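Local structure of UDP-galactopyranose mutase (3HDQ) at residues L78-K92 / F210-Y222. The protein probably catalyses, with the help of FAD, the interconversion of UDP-galactopyranose and UDP-galactofuranose. Residues are numbered along the deposited sequence; the frame is centred on the assembly and turned at random.
Sequences LIHPYGPHIFHTNSK and FADTYQAMPLHGY. With FAD (flavin-adenine dinucleotide), chain L.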
loop_
_atom_site.group_PDB
_atom_site.type_symbol
_atom_site.label_atom_id
_atom_site.label_comp_id
_atom_site.label_asym_id
_atom_site.label_seq_id
_atom_site.Cartn_x
_atom_site.Cartn_y
_atom_site.Cartn_z
ATOM N N LEU A 78 11.364 -5.547 -0.034
ATOM C CA LEU A 78 10.175 -5.966 0.701
ATOM C C LEU A 78 10.525 -6.288 2.153
ATOM O O LEU A 78 11.322 -7.181 2.404
ATOM C CB LEU A 78 9.561 -7.195 0.029
ATOM C CG LEU A 78 8.251 -7.745 0.599
ATOM C CD1 LEU A 78 7.125 -6.700 0.526
ATOM C CD2 LEU A 78 7.863 -9.011 -0.141
ATOM N N ILE A 79 9.945 -5.554 3.105
ATOM C CA ILE A 79 10.251 -5.740 4.530
ATOM C C ILE A 79 9.003 -5.901 5.390
ATOM O O ILE A 79 7.874 -5.670 4.937
ATOM C CB ILE A 79 10.983 -4.529 5.111
ATOM C CG1 ILE A 79 10.039 -3.317 5.082
ATOM C CG2 ILE A 79 12.283 -4.286 4.366
ATOM C CD1 ILE A 79 10.506 -2.125 5.844
ATOM N N HIS A 80 9.216 -6.292 6.641
ATOM C CA HIS A 80 8.142 -6.304 7.639
ATOM C C HIS A 80 8.418 -5.227 8.680
ATOM O O HIS A 80 9.300 -5.385 9.529
ATOM C CB HIS A 80 8.042 -7.667 8.326
ATOM C CG HIS A 80 7.980 -8.823 7.376
ATOM N ND1 HIS A 80 8.007 -10.135 7.798
ATOM C CD2 HIS A 80 7.906 -8.863 6.023
ATOM C CE1 HIS A 80 7.943 -10.935 6.747
ATOM N NE2 HIS A 80 7.881 -10.188 5.657
ATOM N N PRO A 81 7.675 -4.120 8.619
ATOM C CA PRO A 81 7.946 -3.019 9.554
ATOM C C PRO A 81 7.910 -3.438 11.029
ATOM O O PRO A 81 8.611 -2.809 11.821
ATOM C CB PRO A 81 6.831 -2.004 9.256
ATOM C CG PRO A 81 6.410 -2.318 7.836
ATOM C CD PRO A 81 6.577 -3.817 7.687
ATOM N N TYR A 82 7.138 -4.464 11.387
ATOM C CA TYR A 82 6.999 -4.843 12.805
ATOM C C TYR A 82 7.699 -6.146 13.180
ATOM O O TYR A 82 7.218 -6.898 14.041
ATOM C CB TYR A 82 5.523 -4.934 13.215
ATOM C CG TYR A 82 4.721 -3.725 12.819
ATOM C CD1 TYR A 82 3.949 -3.728 11.660
ATOM C CD2 TYR A 82 4.735 -2.572 13.595
ATOM C CE1 TYR A 82 3.222 -2.614 11.276
ATOM C CE2 TYR A 82 3.999 -1.445 13.226
ATOM C CZ TYR A 82 3.251 -1.473 12.057
ATOM O OH TYR A 82 2.522 -0.366 11.676
ATOM N N GLY A 83 8.834 -6.416 12.538
ATOM C CA GLY A 83 9.597 -7.611 12.842
ATOM C C GLY A 83 9.260 -8.762 11.916
ATOM O O GLY A 83 8.208 -8.774 11.288
ATOM N N PRO A 84 10.150 -9.750 11.845
ATOM C CA PRO A 84 10.002 -10.852 10.890
ATOM C C PRO A 84 8.739 -11.661 11.170
ATOM O O PRO A 84 8.530 -12.096 12.303
ATOM C CB PRO A 84 11.230 -11.714 11.173
ATOM C CG PRO A 84 11.557 -11.441 12.616
ATOM C CD PRO A 84 11.197 -10.007 12.850
ATOM N N HIS A 85 7.903 -11.849 10.155
ATOM C CA HIS A 85 6.751 -12.745 10.265
ATOM C C HIS A 85 6.865 -13.953 9.328
ATOM O O HIS A 85 6.749 -13.817 8.110
ATOM C CB HIS A 85 5.460 -11.974 10.010
ATOM C CG HIS A 85 5.079 -11.080 11.147
ATOM N ND1 HIS A 85 5.906 -10.082 11.616
ATOM C CD2 HIS A 85 3.973 -11.050 11.927
ATOM C CE1 HIS A 85 5.326 -9.475 12.634
ATOM N NE2 HIS A 85 4.152 -10.042 12.840
ATOM N N ILE A 86 7.116 -15.125 9.907
ATOM C CA ILE A 86 7.268 -16.346 9.131
ATOM C C ILE A 86 6.007 -17.211 9.287
ATOM O O ILE A 86 5.670 -17.639 10.397
ATOM C CB ILE A 86 8.539 -17.153 9.556
ATOM C CG1 ILE A 86 9.832 -16.365 9.306
ATOM C CG2 ILE A 86 8.622 -18.458 8.789
ATOM C CD1 ILE A 86 10.128 -15.292 10.316
ATOM N N PHE A 87 5.299 -17.466 8.190
ATOM C CA PHE A 87 4.068 -18.235 8.307
ATOM C C PHE A 87 4.318 -19.734 8.426
ATOM O O PHE A 87 5.089 -20.311 7.660
ATOM C CB PHE A 87 3.075 -17.972 7.168
ATOM C CG PHE A 87 1.778 -18.712 7.353
ATOM C CD1 PHE A 87 0.794 -18.207 8.190
ATOM C CD2 PHE A 87 1.568 -19.944 6.746
ATOM C CE1 PHE A 87 -0.392 -18.909 8.397
ATOM C CE2 PHE A 87 0.388 -20.643 6.941
ATOM C CZ PHE A 87 -0.595 -20.126 7.771
ATOM N N HIS A 88 3.667 -20.363 9.399
ATOM C CA HIS A 88 3.812 -21.800 9.591
ATOM C C HIS A 88 2.572 -22.378 10.239
ATOM O O HIS A 88 2.003 -21.781 11.138
ATOM C CB HIS A 88 5.049 -22.128 10.436
ATOM C CG HIS A 88 5.015 -21.537 11.809
ATOM N ND1 HIS A 88 4.564 -22.237 12.908
ATOM C CD2 HIS A 88 5.366 -20.310 12.262
ATOM C CE1 HIS A 88 4.640 -21.466 13.979
ATOM N NE2 HIS A 88 5.119 -20.290 13.614
ATOM N N THR A 89 2.149 -23.549 9.795
ATOM C CA THR A 89 1.036 -24.185 10.474
ATOM C C THR A 89 1.042 -25.702 10.331
ATOM O O THR A 89 1.669 -26.251 9.415
ATOM C CB THR A 89 -0.320 -23.628 9.991
ATOM O OG1 THR A 89 -1.371 -24.109 10.842
ATOM C CG2 THR A 89 -0.585 -24.044 8.552
ATOM N N ASN A 90 0.353 -26.360 11.264
ATOM C CA ASN A 90 0.041 -27.777 11.152
ATOM C C ASN A 90 -1.398 -27.993 10.715
ATOM O O ASN A 90 -1.801 -29.125 10.447
ATOM C CB ASN A 90 0.284 -28.494 12.479
ATOM C CG ASN A 90 1.755 -28.753 12.738
ATOM O OD1 ASN A 90 2.458 -29.301 11.881
ATOM N ND2 ASN A 90 2.235 -28.344 13.917
ATOM N N SER A 91 -2.179 -26.911 10.652
ATOM C CA SER A 91 -3.587 -27.033 10.283
ATOM C C SER A 91 -3.773 -26.901 8.783
ATOM O O SER A 91 -3.518 -25.849 8.199
ATOM C CB SER A 91 -4.429 -25.999 11.013
ATOM O OG SER A 91 -3.960 -25.872 12.346
ATOM N N LYS A 92 -4.239 -27.978 8.169
ATOM C CA LYS A 92 -4.432 -28.014 6.732
ATOM C C LYS A 92 -5.524 -27.026 6.317
ATOM O O LYS A 92 -5.414 -26.370 5.273
ATOM C CB LYS A 92 -4.735 -29.449 6.297
ATOM C CG LYS A 92 -5.094 -29.658 4.844
ATOM C CD LYS A 92 -5.278 -31.152 4.593
ATOM C CE LYS A 92 -5.601 -31.454 3.150
ATOM N NZ LYS A 92 -6.875 -30.788 2.749
ATOM N N PHE A 210 10.901 -24.350 12.988
ATOM C CA PHE A 210 9.602 -25.003 13.108
ATOM C C PHE A 210 9.631 -26.339 12.410
ATOM O O PHE A 210 10.284 -26.490 11.373
ATOM C CB PHE A 210 8.492 -24.167 12.455
ATOM C CG PHE A 210 8.530 -22.717 12.823
ATOM C CD1 PHE A 210 8.911 -21.762 11.893
ATOM C CD2 PHE A 210 8.199 -22.308 14.100
ATOM C CE1 PHE A 210 8.961 -20.418 12.230
ATOM C CE2 PHE A 210 8.245 -20.959 14.446
ATOM C CZ PHE A 210 8.624 -20.011 13.507
ATOM N N ALA A 211 8.879 -27.296 12.945
ATOM C CA ALA A 211 8.750 -28.609 12.315
ATOM C C ALA A 211 7.364 -28.813 11.730
ATOM O O ALA A 211 7.010 -29.927 11.354
ATOM C CB ALA A 211 9.062 -29.720 13.319
ATOM N N ASP A 212 6.585 -27.742 11.650
ATOM C CA ASP A 212 5.218 -27.821 11.141
ATOM C C ASP A 212 5.168 -28.383 9.715
ATOM O O ASP A 212 6.131 -28.252 8.951
ATOM C CB ASP A 212 4.556 -26.434 11.117
ATOM C CG ASP A 212 4.654 -25.681 12.444
ATOM O OD1 ASP A 212 3.890 -24.703 12.617
ATOM O OD2 ASP A 212 5.482 -26.030 13.305
ATOM N N THR A 213 4.021 -28.962 9.362
ATOM C CA THR A 213 3.755 -29.511 8.031
ATOM C C THR A 213 3.748 -28.479 6.880
ATOM O O THR A 213 4.310 -28.729 5.806
ATOM C CB THR A 213 2.398 -30.256 8.031
ATOM O OG1 THR A 213 2.368 -31.176 9.128
ATOM C CG2 THR A 213 2.177 -31.022 6.721
ATOM N N TYR A 214 3.096 -27.339 7.097
ATOM C CA TYR A 214 2.990 -26.289 6.073
ATOM C C TYR A 214 3.842 -25.092 6.443
ATOM O O TYR A 214 3.513 -24.353 7.370
ATOM C CB TYR A 214 1.532 -25.859 5.876
ATOM C CG TYR A 214 0.633 -27.049 5.620
ATOM C CD1 TYR A 214 -0.124 -27.607 6.648
ATOM C CD2 TYR A 214 0.581 -27.648 4.364
ATOM C CE1 TYR A 214 -0.933 -28.712 6.428
ATOM C CE2 TYR A 214 -0.217 -28.751 4.131
ATOM C CZ TYR A 214 -0.977 -29.281 5.168
ATOM O OH TYR A 214 -1.774 -30.384 4.943
ATOM N N GLN A 215 4.947 -24.914 5.721
ATOM C CA GLN A 215 5.825 -23.764 5.916
ATOM C C GLN A 215 6.046 -23.051 4.587
ATOM O O GLN A 215 6.654 -23.608 3.660
ATOM C CB GLN A 215 7.153 -24.194 6.544
ATOM C CG GLN A 215 7.002 -24.915 7.885
ATOM C CD GLN A 215 8.339 -25.185 8.581
ATOM O OE1 GLN A 215 9.224 -24.326 8.618
ATOM N NE2 GLN A 215 8.480 -26.384 9.147
ATOM N N ALA A 216 5.552 -21.821 4.496
ATOM C CA ALA A 216 5.590 -21.075 3.242
ATOM C C ALA A 216 5.185 -19.613 3.433
ATOM O O ALA A 216 4.394 -19.285 4.307
ATOM C CB ALA A 216 4.701 -21.753 2.193
ATOM N N MET A 217 5.744 -18.739 2.609
ATOM C CA MET A 217 5.491 -17.316 2.711
ATOM C C MET A 217 4.560 -16.862 1.584
ATOM O O MET A 217 4.640 -17.367 0.467
ATOM C CB MET A 217 6.816 -16.537 2.662
ATOM C CG MET A 217 7.705 -16.723 3.888
ATOM S SD MET A 217 7.032 -16.011 5.410
ATOM C CE MET A 217 6.815 -14.299 4.921
ATOM N N PRO A 218 3.644 -15.929 1.889
ATOM C CA PRO A 218 2.792 -15.390 0.828
ATOM C C PRO A 218 3.660 -14.875 -0.324
ATOM O O PRO A 218 4.527 -14.012 -0.119
ATOM C CB PRO A 218 2.050 -14.249 1.526
ATOM C CG PRO A 218 1.971 -14.683 2.953
ATOM C CD PRO A 218 3.259 -15.436 3.224
ATOM N N LEU A 219 3.433 -15.418 -1.518
ATOM C CA LEU A 219 4.320 -15.173 -2.656
ATOM C C LEU A 219 4.624 -13.684 -2.898
ATOM O O LEU A 219 5.772 -13.315 -3.165
ATOM C CB LEU A 219 3.793 -15.843 -3.925
ATOM C CG LEU A 219 4.696 -15.731 -5.164
ATOM C CD1 LEU A 219 6.028 -16.415 -4.920
ATOM C CD2 LEU A 219 4.027 -16.339 -6.385
ATOM N N HIS A 220 3.618 -12.825 -2.780
ATOM C CA HIS A 220 3.865 -11.396 -2.952
ATOM C C HIS A 220 3.709 -10.599 -1.667
ATOM O O HIS A 220 3.473 -9.386 -1.694
ATOM C CB HIS A 220 2.981 -10.840 -4.061
ATOM C CG HIS A 220 3.057 -11.637 -5.327
ATOM N ND1 HIS A 220 4.216 -11.760 -6.061
ATOM C CD2 HIS A 220 2.119 -12.363 -5.981
ATOM C CE1 HIS A 220 3.991 -12.527 -7.113
ATOM N NE2 HIS A 220 2.723 -12.895 -7.089
ATOM N N GLY A 221 3.847 -11.293 -0.540
ATOM C CA GLY A 221 3.797 -10.660 0.760
ATOM C C GLY A 221 2.418 -10.670 1.396
ATOM O O GLY A 221 1.414 -10.948 0.744
ATOM N N TYR A 222 2.380 -10.362 2.685
ATOM C CA TYR A 222 1.144 -10.345 3.456
ATOM C C TYR A 222 0.147 -9.295 2.983
ATOM O O TYR A 222 -1.046 -9.558 2.886
ATOM C CB TYR A 222 1.470 -10.096 4.938
ATOM C CG TYR A 222 2.225 -11.241 5.575
ATOM C CD1 TYR A 222 3.605 -11.194 5.729
ATOM C CD2 TYR A 222 1.555 -12.380 5.995
ATOM C CE1 TYR A 222 4.288 -12.249 6.302
ATOM C CE2 TYR A 222 2.225 -13.438 6.563
ATOM C CZ TYR A 222 3.592 -13.373 6.714
ATOM O OH TYR A 222 4.256 -14.438 7.283
HETATM P PA FAD L . -2.800 -7.493 15.467
HETATM O O1A FAD L . -1.945 -7.681 14.357
HETATM O O2A FAD L . -2.072 -6.917 16.521
HETATM O O5B FAD L . -3.918 -6.534 14.996
HETATM C C5B FAD L . -4.814 -5.900 15.829
HETATM C C4B FAD L . -5.105 -4.566 15.223
HETATM O O4B FAD L . -6.014 -3.878 16.005
HETATM C C3B FAD L . -3.845 -3.736 15.218
HETATM O O3B FAD L . -3.413 -3.418 13.938
HETATM C C2B FAD L . -4.218 -2.495 15.958
HETATM O O2B FAD L . -3.714 -1.397 15.300
HETATM C C1B FAD L . -5.717 -2.534 15.953
HETATM N N9A FAD L . -6.278 -1.758 17.054
HETATM C C8A FAD L . -6.036 -1.867 18.365
HETATM N N7A FAD L . -6.732 -0.975 19.023
HETATM C C5A FAD L . -7.436 -0.271 18.150
HETATM C C6A FAD L . -8.321 0.777 18.265
HETATM N N6A FAD L . -8.740 1.162 19.421
HETATM N N1A FAD L . -8.898 1.308 17.167
HETATM C C2A FAD L . -8.594 0.822 15.947
HETATM N N3A FAD L . -7.726 -0.205 15.835
HETATM C C4A FAD L . -7.145 -0.740 16.906
HETATM N N1 FAD L . 3.499 -15.134 14.082
HETATM C C2 FAD L . 3.830 -16.192 13.334
HETATM O O2 FAD L . 3.034 -17.042 13.072
HETATM N N3 FAD L . 5.083 -16.275 12.875
HETATM C C4 FAD L . 5.987 -15.307 13.159
HETATM O O4 FAD L . 7.100 -15.368 12.758
HETATM C C4X FAD L . 5.633 -14.260 13.926
HETATM N N5 FAD L . 6.548 -13.312 14.216
HETATM C C5X FAD L . 6.192 -12.261 14.980
HETATM C C6 FAD L . 7.127 -11.293 15.259
HETATM C C7 FAD L . 6.779 -10.221 16.031
HETATM C C7M FAD L . 7.772 -9.180 16.345
HETATM C C8 FAD L . 5.506 -10.104 16.509
HETATM C C8M FAD L . 5.183 -8.926 17.349
HETATM C C9 FAD L . 4.567 -11.072 16.220
HETATM C C9A FAD L . 4.903 -12.163 15.459
HETATM N N10 FAD L . 3.987 -13.127 15.155
HETATM C C10 FAD L . 4.372 -14.172 14.393
HETATM C "C1'" FAD L . 2.624 -13.124 15.744
HETATM C "C2'" FAD L . 1.611 -12.365 14.917
HETATM O "O2'" FAD L . 2.048 -11.054 14.886
HETATM C "C3'" FAD L . 0.209 -12.384 15.516
HETATM O "O3'" FAD L . -0.373 -13.610 15.573
HETATM C "C4'" FAD L . -0.759 -11.738 14.593
HETATM O "O4'" FAD L . -0.005 -10.798 13.891
HETATM C "C5'" FAD L . -1.858 -11.141 15.420
HETATM O "O5'" FAD L . -3.035 -10.889 14.747
HETATM P P FAD L . -4.125 -10.035 15.446
HETATM O O1P FAD L . -5.121 -9.697 14.508
HETATM O O2P FAD L . -4.689 -10.840 16.462
HETATM O O3P FAD L . -3.435 -8.784 16.074
#
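The ring of His88 lies flat on that of Phe210 in a face-to-face stack, centroids 3.6 Å apart and planes at 14°. With chi1 at 61°, CG of His88 sits between its own backbone N and carbonyl carbon, which stands the imidazole up off the strand beside Phe210. A nearly straight bond of 2.6 Å joins His88 ND1 to Asp212 OD1. Because that oxygen lies in the imidazole plane and Phe210 covers a face, the ring's rotation is fixed; the carboxylate itself is met from above its plane. Thr89 and Tyr214, the next pair along, are antiparallel and hydrogen-bonded, Thr89 N to Tyr214 O and Tyr214 N to Thr89 O, both 2.9 Å, with side chains on the face opposite His88 and Gln215. Strands 88-89 and 214-218, distant in sequence, thus become neighbours in a three-stranded antiparallel sheet with 104-106. Thr213 N closes the end on Asn90 OD1 at 3.0 Å.

At the other end Tyr222 OH donates to His85 O over 2.7 Å, approaching from well above the carbonyl plane, and the same ring turns its edge to the face of His80. Met217, bent at chi2 and chi3, tucks its CE against His85 O, while its sulfur takes a weak bond from Phe87 N.

Residues 84-86, held by Tyr222 at His85 O, lie against the flavin. Ile86 N gives to FAD O4 and Ile86 O receives from FAD N3; the His85 imidazole has the isoalloxazine over one face, and His85 NE2 and FAD O2' are hydrogen-bonded at 3.1 Å. With an alanine in place of His85, the flavin would probably lose aromatic cover there and O2' a partner. Phe210, Pro84 and Ile86 all touch the bound UDP-galactose, placing the contact at both sites. With ND1 committed to Asp212, His88 presents NE2 on the side of FAD O2, at 3.9 Å too far for a hydrogen bond.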